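Local coordinates for ribonucleoside-diphosphate reductase (Pseudomonas aeruginosa, PDB 5IM3), which probably catalyses thioredoxin-dependent reduction of ribonucleoside diphosphates to the deoxyribonucleotides needed for DNA synthesis, under allosteric control by nucleotides that include dATP, at residues 356-361 and 370-375; 366-371 and 638-643; 668-673 and 806-811; 688-693 and 745-750; 814-819 and 839-844. One frame throughout, in Å; residues are numbered along the deposited sequence.

Contact 1 (356-361 and 370-375)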
# COMPACT_ATOMS: atom_id res chain seq x y z
N SER A 356 -23.37 -7.49 43.48
CA SER A 356 -23.26 -7.76 42.06
C SER A 356 -24.65 -7.81 41.41
O SER A 356 -25.67 -7.96 42.08
CB SER A 356 -22.54 -9.08 41.82
OG SER A 356 -23.26 -10.15 42.40
N THR A 357 -24.65 -7.69 40.09
CA THR A 357 -25.89 -7.75 39.31
C THR A 357 -26.76 -8.96 39.63
O THR A 357 -27.97 -8.78 39.83
CB THR A 357 -25.52 -7.69 37.82
OG1 THR A 357 -25.32 -6.32 37.44
CG2 THR A 357 -26.60 -8.31 36.94
N PRO A 358 -26.24 -10.19 39.69
CA PRO A 358 -27.14 -11.32 40.00
C PRO A 358 -27.72 -11.26 41.40
O PRO A 358 -28.88 -11.62 41.59
CB PRO A 358 -26.24 -12.55 39.79
CG PRO A 358 -24.86 -12.06 39.94
CD PRO A 358 -24.87 -10.64 39.41
N THR A 359 -26.94 -10.82 42.39
CA THR A 359 -27.50 -10.67 43.73
C THR A 359 -28.63 -9.66 43.73
O THR A 359 -29.73 -9.94 44.22
CB THR A 359 -26.40 -10.25 44.72
OG1 THR A 359 -25.46 -11.32 44.88
CG2 THR A 359 -27.00 -9.93 46.09
N LEU A 360 -28.39 -8.48 43.16
CA LEU A 360 -29.43 -7.46 43.09
C LEU A 360 -30.70 -7.99 42.44
O LEU A 360 -31.81 -7.66 42.86
CB LEU A 360 -28.92 -6.24 42.32
CG LEU A 360 -27.85 -5.40 43.02
CD1 LEU A 360 -27.42 -4.28 42.11
CD2 LEU A 360 -28.37 -4.86 44.35
N PHE A 361 -30.55 -8.83 41.41
CA PHE A 361 -31.70 -9.26 40.64
C PHE A 361 -32.47 -10.39 41.33
O PHE A 361 -33.70 -10.44 41.23
CB PHE A 361 -31.26 -9.71 39.24
CG PHE A 361 -32.40 -9.87 38.28
CD1 PHE A 361 -33.00 -11.10 38.10
CD2 PHE A 361 -32.86 -8.79 37.55
CE1 PHE A 361 -34.05 -11.25 37.21
CE2 PHE A 361 -33.91 -8.93 36.66
CZ PHE A 361 -34.51 -10.17 36.49
N LEU A 370 -27.64 -16.02 43.05
CA LEU A 370 -26.92 -14.86 43.56
C LEU A 370 -25.53 -14.69 42.96
O LEU A 370 -24.98 -13.59 43.01
CB LEU A 370 -26.80 -14.94 45.09
CG LEU A 370 -28.13 -15.01 45.84
CD1 LEU A 370 -27.89 -15.05 47.34
CD2 LEU A 370 -29.02 -13.84 45.48
N SER A 371 -24.96 -15.76 42.41
CA SER A 371 -23.66 -15.70 41.74
C SER A 371 -23.80 -16.34 40.37
O SER A 371 -24.45 -17.38 40.22
CB SER A 371 -22.58 -16.42 42.55
OG SER A 371 -22.49 -15.89 43.86
N SER A 372 -23.19 -15.72 39.36
CA SER A 372 -23.34 -16.18 37.99
C SER A 372 -22.01 -16.23 37.24
O SER A 372 -21.98 -16.06 36.02
CB SER A 372 -24.34 -15.30 37.23
OG SER A 372 -23.86 -13.97 37.13
N CYS A 373 -20.91 -16.46 37.97
CA CYS A 373 -19.56 -16.48 37.43
C CYS A 373 -18.88 -17.77 37.86
O CYS A 373 -18.84 -18.07 39.06
CB CYS A 373 -18.77 -15.26 37.94
SG CYS A 373 -16.94 -15.26 37.72
N TYR A 374 -18.35 -18.53 36.90
CA TYR A 374 -17.81 -19.85 37.20
C TYR A 374 -16.53 -20.12 36.43
O TYR A 374 -16.31 -19.57 35.35
CB TYR A 374 -18.82 -20.96 36.87
CG TYR A 374 -20.22 -20.71 37.37
CD1 TYR A 374 -20.60 -21.11 38.65
CD2 TYR A 374 -21.16 -20.08 36.58
CE1 TYR A 374 -21.88 -20.87 39.11
CE2 TYR A 374 -22.43 -19.84 37.02
CZ TYR A 374 -22.79 -20.24 38.29
OH TYR A 374 -24.07 -20.00 38.72
N LEU A 375 -15.70 -21.00 37.00
CA LEU A 375 -14.48 -21.49 36.38
C LEU A 375 -14.52 -23.01 36.36
O LEU A 375 -14.90 -23.64 37.35
CB LEU A 375 -13.22 -21.02 37.12
CG LEU A 375 -12.91 -19.52 37.17
CD1 LEU A 375 -13.78 -18.78 38.18
CD2 LEU A 375 -11.43 -19.31 37.49
O HOH W 1 -22.12 -12.48 42.93
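Thr-359 and Leu-370 are tied by a hydrogen bond from the threonine hydroxyl OG1 to Leu-370 O, 3.0 Å long. OG1 lies beside its own backbone N (chi1 -67°) and meets the carbonyl at a C=O...donor angle of 129°, only 17° from the carbonyl plane. A water donates to the same oxygen, 3.1 Å from Leu-370 O, and is itself hydrogen-bonded to Ser-356 OG at 2.6 Å. The ring of Pro-358 packs alongside, with its CG 3.4 Å from Leu-370 O and 3.5 Å from Ser-372 OG. In addition, Leu-370 CD2 reaches Thr-359 CA at 3.9 Å.

Further out, Ser-356 is the N-cap residue of helix 357-362, which places the water-binding hydroxyl at the start of the first turn. Ser-371 OG is bound to Asn-603, and strand 373-377 lies antiparallel to strand 600-608, where Cys-373 forms a disulfide with Cys-602. That pair is consistent with the redox-active cysteines of class I reductases, although Cys-373 is modelled in two conformers. Two donors on Leu-370 O, with proline carbons beside it, imply that this carbonyl is satisfied just before the chain enters the barrel strand.

Contact 2 (366-371 and 638-643)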
# COMPACT_ATOMS: atom_id res chain seq x y z
N LEU A 366 -37.47 -16.81 44.86
CA LEU A 366 -37.37 -18.27 44.94
C LEU A 366 -36.14 -18.77 44.19
O LEU A 366 -35.83 -18.31 43.09
CB LEU A 366 -38.63 -18.91 44.39
CG LEU A 366 -39.91 -18.69 45.20
CD1 LEU A 366 -41.14 -18.98 44.35
CD2 LEU A 366 -39.90 -19.57 46.44
N ARG A 367 -35.46 -19.76 44.79
CA ARG A 367 -34.25 -20.36 44.24
C ARG A 367 -33.36 -19.27 43.65
O ARG A 367 -33.23 -19.17 42.42
CB ARG A 367 -34.59 -21.42 43.20
CG ARG A 367 -35.47 -22.53 43.76
CD ARG A 367 -35.35 -23.84 42.98
NE ARG A 367 -35.73 -24.99 43.80
CZ ARG A 367 -35.60 -26.26 43.43
NH1 ARG A 367 -35.08 -26.57 42.25
NH2 ARG A 367 -35.97 -27.23 44.25
N PRO A 368 -32.73 -18.45 44.49
CA PRO A 368 -32.04 -17.26 43.99
C PRO A 368 -30.67 -17.59 43.42
O PRO A 368 -29.83 -18.19 44.09
CB PRO A 368 -31.91 -16.38 45.24
CG PRO A 368 -31.87 -17.35 46.38
CD PRO A 368 -32.68 -18.55 45.96
N GLN A 369 -30.44 -17.18 42.17
CA GLN A 369 -29.12 -17.24 41.56
C GLN A 369 -28.38 -15.96 41.94
O GLN A 369 -28.46 -14.94 41.25
CB GLN A 369 -29.24 -17.40 40.05
CG GLN A 369 -27.91 -17.49 39.33
CD GLN A 369 -27.54 -18.90 38.93
OE1 GLN A 369 -28.04 -19.88 39.49
NE2 GLN A 369 -26.67 -19.02 37.93
N LEU A 370 -27.64 -16.02 43.05
CA LEU A 370 -26.92 -14.86 43.56
C LEU A 370 -25.53 -14.69 42.96
O LEU A 370 -24.98 -13.59 43.01
CB LEU A 370 -26.80 -14.94 45.09
CG LEU A 370 -28.13 -15.01 45.84
CD1 LEU A 370 -27.89 -15.05 47.34
CD2 LEU A 370 -29.02 -13.84 45.48
N SER A 371 -24.96 -15.76 42.41
CA SER A 371 -23.66 -15.70 41.74
C SER A 371 -23.80 -16.34 40.37
O SER A 371 -24.45 -17.38 40.22
CB SER A 371 -22.58 -16.42 42.55
OG SER A 371 -22.49 -15.89 43.86
N ILE A 638 -22.92 -17.09 49.78
CA ILE A 638 -22.53 -18.49 49.58
C ILE A 638 -23.62 -19.43 50.06
O ILE A 638 -23.94 -20.42 49.40
CB ILE A 638 -21.20 -18.76 50.31
CG1 ILE A 638 -20.15 -17.69 49.92
CG2 ILE A 638 -20.73 -20.19 50.04
CD1 ILE A 638 -18.96 -18.21 49.19
N ASP A 639 -24.20 -19.14 51.23
CA ASP A 639 -25.19 -20.03 51.82
C ASP A 639 -26.56 -19.91 51.15
O ASP A 639 -27.28 -20.91 51.04
CB ASP A 639 -25.33 -19.74 53.31
CG ASP A 639 -24.02 -19.90 54.06
OD1 ASP A 639 -23.21 -20.76 53.67
OD2 ASP A 639 -23.81 -19.17 55.05
N ILE A 640 -26.93 -18.71 50.71
CA ILE A 640 -28.26 -18.50 50.14
C ILE A 640 -28.31 -18.94 48.69
O ILE A 640 -29.37 -19.35 48.20
CB ILE A 640 -28.66 -17.02 50.29
CG1 ILE A 640 -28.43 -16.53 51.72
CG2 ILE A 640 -30.12 -16.83 49.89
CD1 ILE A 640 -29.03 -17.42 52.79
N ASN A 641 -27.19 -18.87 47.98
CA ASN A 641 -27.17 -19.14 46.55
C ASN A 641 -27.74 -20.53 46.26
O ASN A 641 -27.37 -21.51 46.90
CB ASN A 641 -25.74 -19.02 46.03
CG ASN A 641 -25.67 -18.99 44.52
OD1 ASN A 641 -26.12 -18.04 43.88
ND2 ASN A 641 -25.10 -20.04 43.94
N TYR A 642 -28.65 -20.60 45.29
CA TYR A 642 -29.19 -21.87 44.83
C TYR A 642 -28.27 -22.45 43.76
O TYR A 642 -27.96 -21.77 42.77
CB TYR A 642 -30.61 -21.71 44.28
CG TYR A 642 -31.15 -23.01 43.73
CD1 TYR A 642 -31.62 -24.01 44.57
CD2 TYR A 642 -31.19 -23.25 42.36
CE1 TYR A 642 -32.11 -25.20 44.07
CE2 TYR A 642 -31.68 -24.44 41.84
CZ TYR A 642 -32.14 -25.41 42.71
OH TYR A 642 -32.63 -26.59 42.20
N TYR A 643 -27.85 -23.69 43.95
CA TYR A 643 -26.84 -24.32 43.11
C TYR A 643 -27.48 -25.32 42.16
O TYR A 643 -28.23 -26.20 42.59
CB TYR A 643 -25.78 -25.00 43.97
CG TYR A 643 -25.00 -24.03 44.83
CD1 TYR A 643 -23.87 -23.40 44.33
CD2 TYR A 643 -25.39 -23.75 46.13
CE1 TYR A 643 -23.15 -22.52 45.10
CE2 TYR A 643 -24.68 -22.86 46.91
CZ TYR A 643 -23.55 -22.24 46.39
OH TYR A 643 -22.83 -21.35 47.15
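Tyr-642 N donates to Pro-368 O across a 2.9 Å bond that is almost straight (173°), while the CA atoms of Leu-370 and Asn-641 come within 5.2 Å of each other. Asn-641 is the first residue beyond helix 620-640, and its CG stands anti to the backbone N (chi1 -168°), which brings it to the loop residues 369-371. There Asn-641 OD1 accepts from two successive amides: Leu-370 N at 2.7 Å, approaching nearly along the C=O axis, and Ser-371 N at 3.0 Å, from above the carbonyl plane. The end of a barrel-domain helix thus fastens the loop that runs from helix 357-362 to barrel strand 373-377. Beside these bonds, Leu-370 CD1 packs on Ile-640 CB at 3.6 Å, and Pro-368 CG lies 4.0 Å from Ile-640 CG2. At the exposed end the extended Arg-367 chain crosses the Tyr-642 ring. Arg-367 CD sits over the Tyr-642 ring face, 3.7 Å from its centroid in a CH-pi contact, and the guanidinium is turned 30° from the ring plane. The side chain of Arg-367 is about 8 Å from a bound dATP.

Contact 3 (668-673 and 806-811)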
# COMPACT_ATOMS: atom_id res chain seq x y z
N ALA A 668 -12.90 9.24 42.37
CA ALA A 668 -12.19 9.53 43.61
C ALA A 668 -10.93 10.35 43.35
O ALA A 668 -10.56 11.20 44.16
CB ALA A 668 -11.84 8.23 44.33
N LEU A 669 -10.26 10.10 42.22
CA LEU A 669 -9.12 10.92 41.84
C LEU A 669 -9.54 12.37 41.61
O LEU A 669 -8.85 13.30 42.05
CB LEU A 669 -8.46 10.36 40.58
CG LEU A 669 -7.71 9.03 40.67
CD1 LEU A 669 -7.25 8.59 39.29
CD2 LEU A 669 -6.53 9.12 41.62
N TYR A 670 -10.66 12.58 40.92
CA TYR A 670 -11.15 13.94 40.70
C TYR A 670 -11.31 14.68 42.02
O TYR A 670 -10.89 15.84 42.15
CB TYR A 670 -12.49 13.90 39.96
CG TYR A 670 -12.44 13.41 38.53
CD1 TYR A 670 -11.29 13.57 37.75
CD2 TYR A 670 -13.54 12.79 37.95
CE1 TYR A 670 -11.25 13.12 36.44
CE2 TYR A 670 -13.50 12.33 36.64
CZ TYR A 670 -12.36 12.50 35.89
OH TYR A 670 -12.32 12.06 34.59
N LEU A 671 -11.93 14.03 43.01
CA LEU A 671 -12.18 14.70 44.29
C LEU A 671 -10.90 15.10 45.00
O LEU A 671 -10.93 16.00 45.84
CB LEU A 671 -13.01 13.79 45.19
CG LEU A 671 -14.45 13.53 44.73
CD1 LEU A 671 -15.15 12.58 45.69
CD2 LEU A 671 -15.23 14.83 44.60
N GLN A 672 -9.78 14.45 44.69
CA GLN A 672 -8.48 14.82 45.22
C GLN A 672 -7.69 15.68 44.25
O GLN A 672 -6.58 16.10 44.57
CB GLN A 672 -7.69 13.57 45.59
CG GLN A 672 -8.43 12.63 46.55
CD GLN A 672 -7.70 11.32 46.77
OE1 GLN A 672 -6.80 11.24 47.60
NE2 GLN A 672 -8.09 10.29 46.02
N HIS A 673 -8.24 15.95 43.06
CA HIS A 673 -7.55 16.71 42.02
C HIS A 673 -6.23 16.05 41.64
O HIS A 673 -5.22 16.72 41.39
CB HIS A 673 -7.34 18.16 42.45
CG HIS A 673 -8.61 18.91 42.66
ND1 HIS A 673 -9.27 18.93 43.87
CD2 HIS A 673 -9.36 19.66 41.82
CE1 HIS A 673 -10.36 19.66 43.77
NE2 HIS A 673 -10.44 20.12 42.53
N ASN A 806 -19.03 15.11 31.77
CA ASN A 806 -18.41 14.75 33.04
C ASN A 806 -18.80 15.75 34.13
O ASN A 806 -18.40 16.92 34.07
CB ASN A 806 -16.89 14.70 32.88
CG ASN A 806 -16.17 14.28 34.15
OD1 ASN A 806 -16.70 14.39 35.25
ND2 ASN A 806 -14.94 13.79 33.99
N PRO A 807 -19.59 15.33 35.13
CA PRO A 807 -20.01 16.29 36.17
C PRO A 807 -18.85 16.89 36.94
O PRO A 807 -18.96 18.03 37.42
CB PRO A 807 -20.91 15.44 37.08
CG PRO A 807 -21.36 14.31 36.22
CD PRO A 807 -20.22 14.02 35.30
N TYR A 808 -17.74 16.16 37.09
CA TYR A 808 -16.59 16.71 37.82
C TYR A 808 -15.87 17.77 36.98
O TYR A 808 -15.40 18.77 37.53
CB TYR A 808 -15.64 15.58 38.21
CG TYR A 808 -16.23 14.59 39.19
CD1 TYR A 808 -17.02 13.54 38.75
CD2 TYR A 808 -16.00 14.71 40.55
CE1 TYR A 808 -17.57 12.63 39.64
CE2 TYR A 808 -16.54 13.81 41.45
CZ TYR A 808 -17.33 12.77 40.98
OH TYR A 808 -17.86 11.87 41.87
N LEU A 809 -15.80 17.56 35.67
CA LEU A 809 -15.15 18.54 34.80
C LEU A 809 -15.88 19.87 34.84
O LEU A 809 -15.25 20.93 34.99
CB LEU A 809 -15.09 18.00 33.36
CG LEU A 809 -14.63 19.01 32.30
CD1 LEU A 809 -13.24 19.54 32.64
CD2 LEU A 809 -14.64 18.37 30.93
N VAL A 810 -17.20 19.84 34.70
CA VAL A 810 -17.98 21.08 34.72
C VAL A 810 -17.84 21.77 36.07
O VAL A 810 -17.79 23.00 36.14
CB VAL A 810 -19.45 20.80 34.36
CG1 VAL A 810 -19.99 19.60 35.11
CG2 VAL A 810 -20.32 22.02 34.67
N ARG A 811 -17.78 21.00 37.15
CA ARG A 811 -17.66 21.59 38.48
C ARG A 811 -16.34 22.34 38.62
O ARG A 811 -16.30 23.44 39.20
CB ARG A 811 -17.79 20.51 39.55
CG ARG A 811 -17.90 21.05 40.97
CD ARG A 811 -18.38 19.98 41.93
NE ARG A 811 -17.44 18.86 42.05
CZ ARG A 811 -16.43 18.81 42.92
NH1 ARG A 811 -16.22 19.81 43.76
NH2 ARG A 811 -15.63 17.75 42.94
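Tyr-670 and Tyr-808 form the tight part of this contact between two nearly parallel helix segments, 668-672 and 807-811, whose axes differ by 11° and approach to 10.6 Å. The rings are 5.3 Å apart at their centroids with planes at 41°, an oblique pairing in which Tyr-670 CD2 lies 3.5 Å from Tyr-808 CG. Each tyrosine gives up over 70 Å² to the other segment. Buried Asn-806 reaches the Tyr-670 hydroxyl end tip to tip. It is the N-cap, and Asn-806 OD1 accepts from Tyr-808 N at 2.8 Å and, more weakly, from Leu-809 N. Tyr-670 OH is satisfied by Thr-788, Asn-806 ND2 by Asn-791.

The solvent side has close but few contacts. Leu-671 CD2 touches the edge of the Tyr-808 ring, 3.6 Å from CE2, and the exposed Arg-811 brings NH2 to 3.4 Å from Leu-671 CD2; these two residues bury 48 and 31 Å².

Tyr-670 also stacks on Tyr-848 and packs against Leu-847 of helix 842-847, while Leu-669 faces helix 679-707. Strand 802-805 leads directly into the cap at Asn-806.

Contact 4 (688-693 and 745-750)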
# COMPACT_ATOMS: atom_id res chain seq x y z
N SER A 688 -4.88 3.03 49.00
CA SER A 688 -6.31 2.75 49.14
C SER A 688 -6.57 1.25 49.11
O SER A 688 -7.42 0.75 49.85
CB SER A 688 -7.11 3.46 48.06
OG SER A 688 -6.57 3.21 46.77
N MET A 689 -5.84 0.51 48.27
CA MET A 689 -5.99 -0.94 48.25
C MET A 689 -5.44 -1.56 49.52
O MET A 689 -6.01 -2.52 50.05
CB MET A 689 -5.30 -1.53 47.02
CG MET A 689 -6.27 -1.96 45.93
SD MET A 689 -7.50 -3.12 46.53
CE MET A 689 -9.00 -2.36 45.90
N GLU A 690 -4.32 -1.04 50.02
CA GLU A 690 -3.76 -1.55 51.27
C GLU A 690 -4.74 -1.37 52.42
O GLU A 690 -4.85 -2.23 53.30
CB GLU A 690 -2.44 -0.84 51.58
CG GLU A 690 -1.73 -1.37 52.82
CD GLU A 690 -0.50 -0.55 53.18
OE1 GLU A 690 -0.26 0.49 52.54
OE2 GLU A 690 0.22 -0.96 54.12
N ALA A 691 -5.47 -0.24 52.43
CA ALA A 691 -6.44 -0.00 53.49
C ALA A 691 -7.63 -0.95 53.38
O ALA A 691 -8.00 -1.62 54.35
CB ALA A 691 -6.91 1.45 53.45
N ILE A 692 -8.24 -1.02 52.19
CA ILE A 692 -9.35 -1.95 51.98
C ILE A 692 -8.91 -3.38 52.29
O ILE A 692 -9.64 -4.15 52.92
CB ILE A 692 -9.88 -1.83 50.54
CG1 ILE A 692 -10.43 -0.42 50.30
CG2 ILE A 692 -10.97 -2.86 50.27
CD1 ILE A 692 -10.84 -0.14 48.87
N SER A 693 -7.70 -3.75 51.86
CA SER A 693 -7.21 -5.11 52.07
C SER A 693 -7.13 -5.43 53.56
O SER A 693 -7.57 -6.51 53.99
CB SER A 693 -5.84 -5.27 51.42
OG SER A 693 -5.21 -6.44 51.90
N SER A 745 6.49 -1.15 49.24
CA SER A 745 6.28 -0.24 50.35
C SER A 745 4.99 -0.57 51.10
O SER A 745 4.07 -1.18 50.55
CB SER A 745 6.24 1.21 49.86
OG SER A 745 5.09 1.45 49.08
N GLU A 746 4.95 -0.16 52.37
CA GLU A 746 3.82 -0.42 53.25
C GLU A 746 3.61 0.78 54.15
O GLU A 746 4.58 1.35 54.66
CB GLU A 746 4.05 -1.68 54.10
CG GLU A 746 4.41 -2.92 53.29
CD GLU A 746 4.73 -4.11 54.18
OE1 GLU A 746 5.34 -5.08 53.67
OE2 GLU A 746 4.38 -4.07 55.38
N THR A 747 2.35 1.15 54.37
CA THR A 747 2.00 2.28 55.22
C THR A 747 1.26 1.87 56.48
O THR A 747 0.95 2.73 57.31
CB THR A 747 1.16 3.30 54.44
OG1 THR A 747 -0.15 2.77 54.22
CG2 THR A 747 1.81 3.62 53.10
N LEU A 748 0.96 0.58 56.66
CA LEU A 748 0.25 0.07 57.82
C LEU A 748 1.16 -0.89 58.59
O LEU A 748 2.27 -1.22 58.16
CB LEU A 748 -1.04 -0.65 57.42
CG LEU A 748 -2.32 0.19 57.31
CD1 LEU A 748 -2.15 1.37 56.37
CD2 LEU A 748 -3.47 -0.70 56.84
N ASP A 749 0.67 -1.33 59.75
CA ASP A 749 1.35 -2.33 60.56
C ASP A 749 0.60 -3.65 60.41
O ASP A 749 -0.49 -3.82 60.98
CB ASP A 749 1.42 -1.91 62.03
CG ASP A 749 2.08 -2.96 62.90
OD1 ASP A 749 2.86 -3.78 62.36
OD2 ASP A 749 1.82 -2.98 64.12
N TRP A 750 1.17 -4.57 59.64
CA TRP A 750 0.52 -5.84 59.33
C TRP A 750 0.90 -6.96 60.29
O TRP A 750 0.22 -7.99 60.30
CB TRP A 750 0.86 -6.26 57.90
CG TRP A 750 0.23 -5.41 56.86
CD1 TRP A 750 0.71 -4.22 56.36
CD2 TRP A 750 -1.00 -5.66 56.17
NE1 TRP A 750 -0.15 -3.73 55.41
CE2 TRP A 750 -1.20 -4.60 55.27
CE3 TRP A 750 -1.94 -6.69 56.22
CZ2 TRP A 750 -2.32 -4.53 54.43
CZ3 TRP A 750 -3.04 -6.63 55.39
CH2 TRP A 750 -3.22 -5.56 54.51
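The Glu-690 side chain leaves helix 679-707 with CG anti to the backbone N (chi1 -176°) and a chain extended beyond CG, which carries the carboxylate to Thr-747 and Trp-750. The contact joins this barrel-domain helix to the loop between helices 724-735 and 751-757. Glu-690 OE2 takes Thr-747 N on its syn lone pair at 3.0 Å and Trp-750 NE1 on its anti lone pair at 3.1 Å. The indole bond is nearly straight, at 172°, and the carboxylate and ring planes are only 4° apart. Leu-748 N adds a weak bond to OE2. Glu-690 OE1 accepts from Thr-747 OG1 at 2.8 Å, met from above the carboxylate plane, with a weak second bond from Thr-747 N. Since every one of these partners donates, the buried Glu-690 is probably ionised, although Glu-746 OE2 lies 5.3 Å from Glu-690 OE2. The indole is further set by Tyr-694, edge-to-face with it, and by Trp-869, whose ring meets it nearly parallel. At the far end of the indole, Ser-693 OG approaches the ring edge, 3.4 Å from Trp-750 CH2.

Contact 5 (814-819 and 839-844)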
# COMPACT_ATOMS: atom_id res chain seq x y z
N LYS A 814 -16.32 25.61 36.62
CA LYS A 814 -17.04 26.69 37.28
C LYS A 814 -16.12 27.47 38.21
O LYS A 814 -16.10 28.70 38.21
CB LYS A 814 -18.24 26.14 38.05
CG LYS A 814 -19.36 25.64 37.17
CD LYS A 814 -20.48 25.10 38.02
CE LYS A 814 -21.75 24.91 37.22
NZ LYS A 814 -22.90 24.63 38.12
N ALA A 815 -15.34 26.75 39.03
CA ALA A 815 -14.41 27.41 39.94
C ALA A 815 -13.47 28.34 39.19
O ALA A 815 -13.19 29.46 39.64
CB ALA A 815 -13.62 26.36 40.72
N ARG A 816 -12.96 27.90 38.04
CA ARG A 816 -12.11 28.74 37.21
C ARG A 816 -12.88 29.84 36.49
O ARG A 816 -12.26 30.72 35.89
CB ARG A 816 -11.38 27.89 36.17
CG ARG A 816 -10.55 26.75 36.74
CD ARG A 816 -9.32 27.25 37.47
NE ARG A 816 -8.35 26.18 37.69
CZ ARG A 816 -8.44 25.28 38.67
NH1 ARG A 816 -9.46 25.31 39.52
NH2 ARG A 816 -7.51 24.34 38.79
N GLY A 817 -14.21 29.82 36.55
CA GLY A 817 -15.01 30.73 35.74
C GLY A 817 -14.98 30.42 34.27
O GLY A 817 -15.22 31.32 33.45
N LEU A 818 -14.71 29.17 33.89
CA LEU A 818 -14.55 28.77 32.50
C LEU A 818 -15.71 27.92 32.00
O LEU A 818 -15.56 27.20 31.00
CB LEU A 818 -13.23 28.01 32.31
CG LEU A 818 -11.93 28.77 32.57
CD1 LEU A 818 -10.75 27.81 32.56
CD2 LEU A 818 -11.73 29.88 31.55
N TRP A 819 -16.86 27.97 32.66
CA TRP A 819 -18.05 27.23 32.24
C TRP A 819 -19.03 28.21 31.60
O TRP A 819 -19.67 29.00 32.30
CB TRP A 819 -18.69 26.49 33.42
CG TRP A 819 -19.84 25.61 33.02
CD1 TRP A 819 -21.14 25.74 33.41
CD2 TRP A 819 -19.80 24.47 32.14
NE1 TRP A 819 -21.91 24.76 32.84
CE2 TRP A 819 -21.11 23.97 32.05
CE3 TRP A 819 -18.78 23.83 31.43
CZ2 TRP A 819 -21.43 22.85 31.28
CZ3 TRP A 819 -19.10 22.72 30.66
CH2 TRP A 819 -20.41 22.24 30.60
N ARG A 839 -8.09 27.81 26.70
CA ARG A 839 -8.57 28.48 27.90
C ARG A 839 -8.46 27.62 29.16
O ARG A 839 -8.44 28.18 30.26
CB ARG A 839 -10.02 28.92 27.70
CG ARG A 839 -10.16 30.11 26.76
CD ARG A 839 -11.62 30.34 26.41
NE ARG A 839 -12.41 30.65 27.60
CZ ARG A 839 -13.64 30.20 27.83
NH1 ARG A 839 -14.24 29.39 26.96
NH2 ARG A 839 -14.27 30.54 28.94
N ILE A 840 -8.39 26.31 29.02
CA ILE A 840 -8.32 25.44 30.20
C ILE A 840 -6.86 25.36 30.67
O ILE A 840 -5.98 25.05 29.85
CB ILE A 840 -8.87 24.06 29.89
CG1 ILE A 840 -10.40 24.11 29.92
CG2 ILE A 840 -8.35 23.01 30.88
CD1 ILE A 840 -11.07 22.73 29.84
N PRO A 841 -6.57 25.63 31.94
CA PRO A 841 -5.18 25.56 32.40
C PRO A 841 -4.65 24.13 32.38
O PRO A 841 -5.40 23.15 32.34
CB PRO A 841 -5.25 26.11 33.83
CG PRO A 841 -6.66 25.89 34.26
CD PRO A 841 -7.49 26.04 33.01
N GLN A 842 -3.32 24.02 32.43
CA GLN A 842 -2.68 22.73 32.22
C GLN A 842 -2.99 21.75 33.33
O GLN A 842 -3.01 20.54 33.09
CB GLN A 842 -1.16 22.92 32.09
CG GLN A 842 -0.42 21.69 31.57
CD GLN A 842 -0.84 21.31 30.16
OE1 GLN A 842 -1.10 22.17 29.33
NE2 GLN A 842 -0.89 20.01 29.90
N ASP A 843 -3.25 22.24 34.55
CA ASP A 843 -3.59 21.33 35.64
C ASP A 843 -4.90 20.60 35.38
O ASP A 843 -5.07 19.45 35.81
CB ASP A 843 -3.66 22.09 36.96
CG ASP A 843 -4.80 23.08 37.00
OD1 ASP A 843 -4.98 23.83 36.01
OD2 ASP A 843 -5.54 23.11 38.01
N LEU A 844 -5.84 21.25 34.69
CA LEU A 844 -7.10 20.59 34.35
C LEU A 844 -6.99 19.76 33.08
O LEU A 844 -7.69 18.76 32.93
CB LEU A 844 -8.22 21.63 34.20
CG LEU A 844 -9.08 21.85 35.45
CD1 LEU A 844 -8.23 22.01 36.70
CD2 LEU A 844 -9.98 23.08 35.25
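A Schellman motif closes helix 807-815 at Gly-817, and the residue before it, Arg-816, forms a salt bridge with Asp-843 in the first turn of helix 842-847. The two groups meet tip to tip, with guanidinium and carboxylate planes 13° apart. The modelled 2.4 Å between Arg-816 NH2 and Asp-843 OD2 is very short, so the exact spacing is doubtful. Arg-816 chi2 (-71°) turns CD aside, so the chain is bent as it runs toward helix 842-847. Leu-844 CD2 lies over one face of the Arg-816 guanidinium, 4.2 Å above its plane and offset toward the rim, while Pro-841 CG comes to the edge, 3.8 Å from Arg-816 NE. Pro-841 is the N-cap residue of helix 842-847, so a helix end and a helix start are joined here within the barrel domain. Leu-818 makes the apolar part of the contact: its CD1 is 3.3 Å from Arg-839 O and 3.7 Å from Pro-841 CD, and its CD2 is 3.7 Å from Arg-839 NH2. That NH2 also makes a salt bridge to Asp-820, and Arg-839 packs against Asp-47 of the second subunit, a residue in an ATP cone.

Contacts 1 and 2 come first along the chain, with centres 9 Å apart. They share Leu-370 and Ser-371, so the chain entering strand 373-377 is bonded both to helix 357-362 (contact 1) and to the end of helix 620-640 (contact 2), joining the all-alpha range to the barrel domain. Contacts 3, 4 and 5 lie wholly within the barrel-domain range. Contacts 3 and 5, 12 Å apart between centres, use the start and end of helix 807-815; Val-810 packs on Trp-819 between them. Contact 4 is nested in the loop closed by contact 3, 25 Å away. Contacts 2 and 5 are 50 Å apart; the set ends in the loop before helix 842-847, where Arg-839 touches the second subunit.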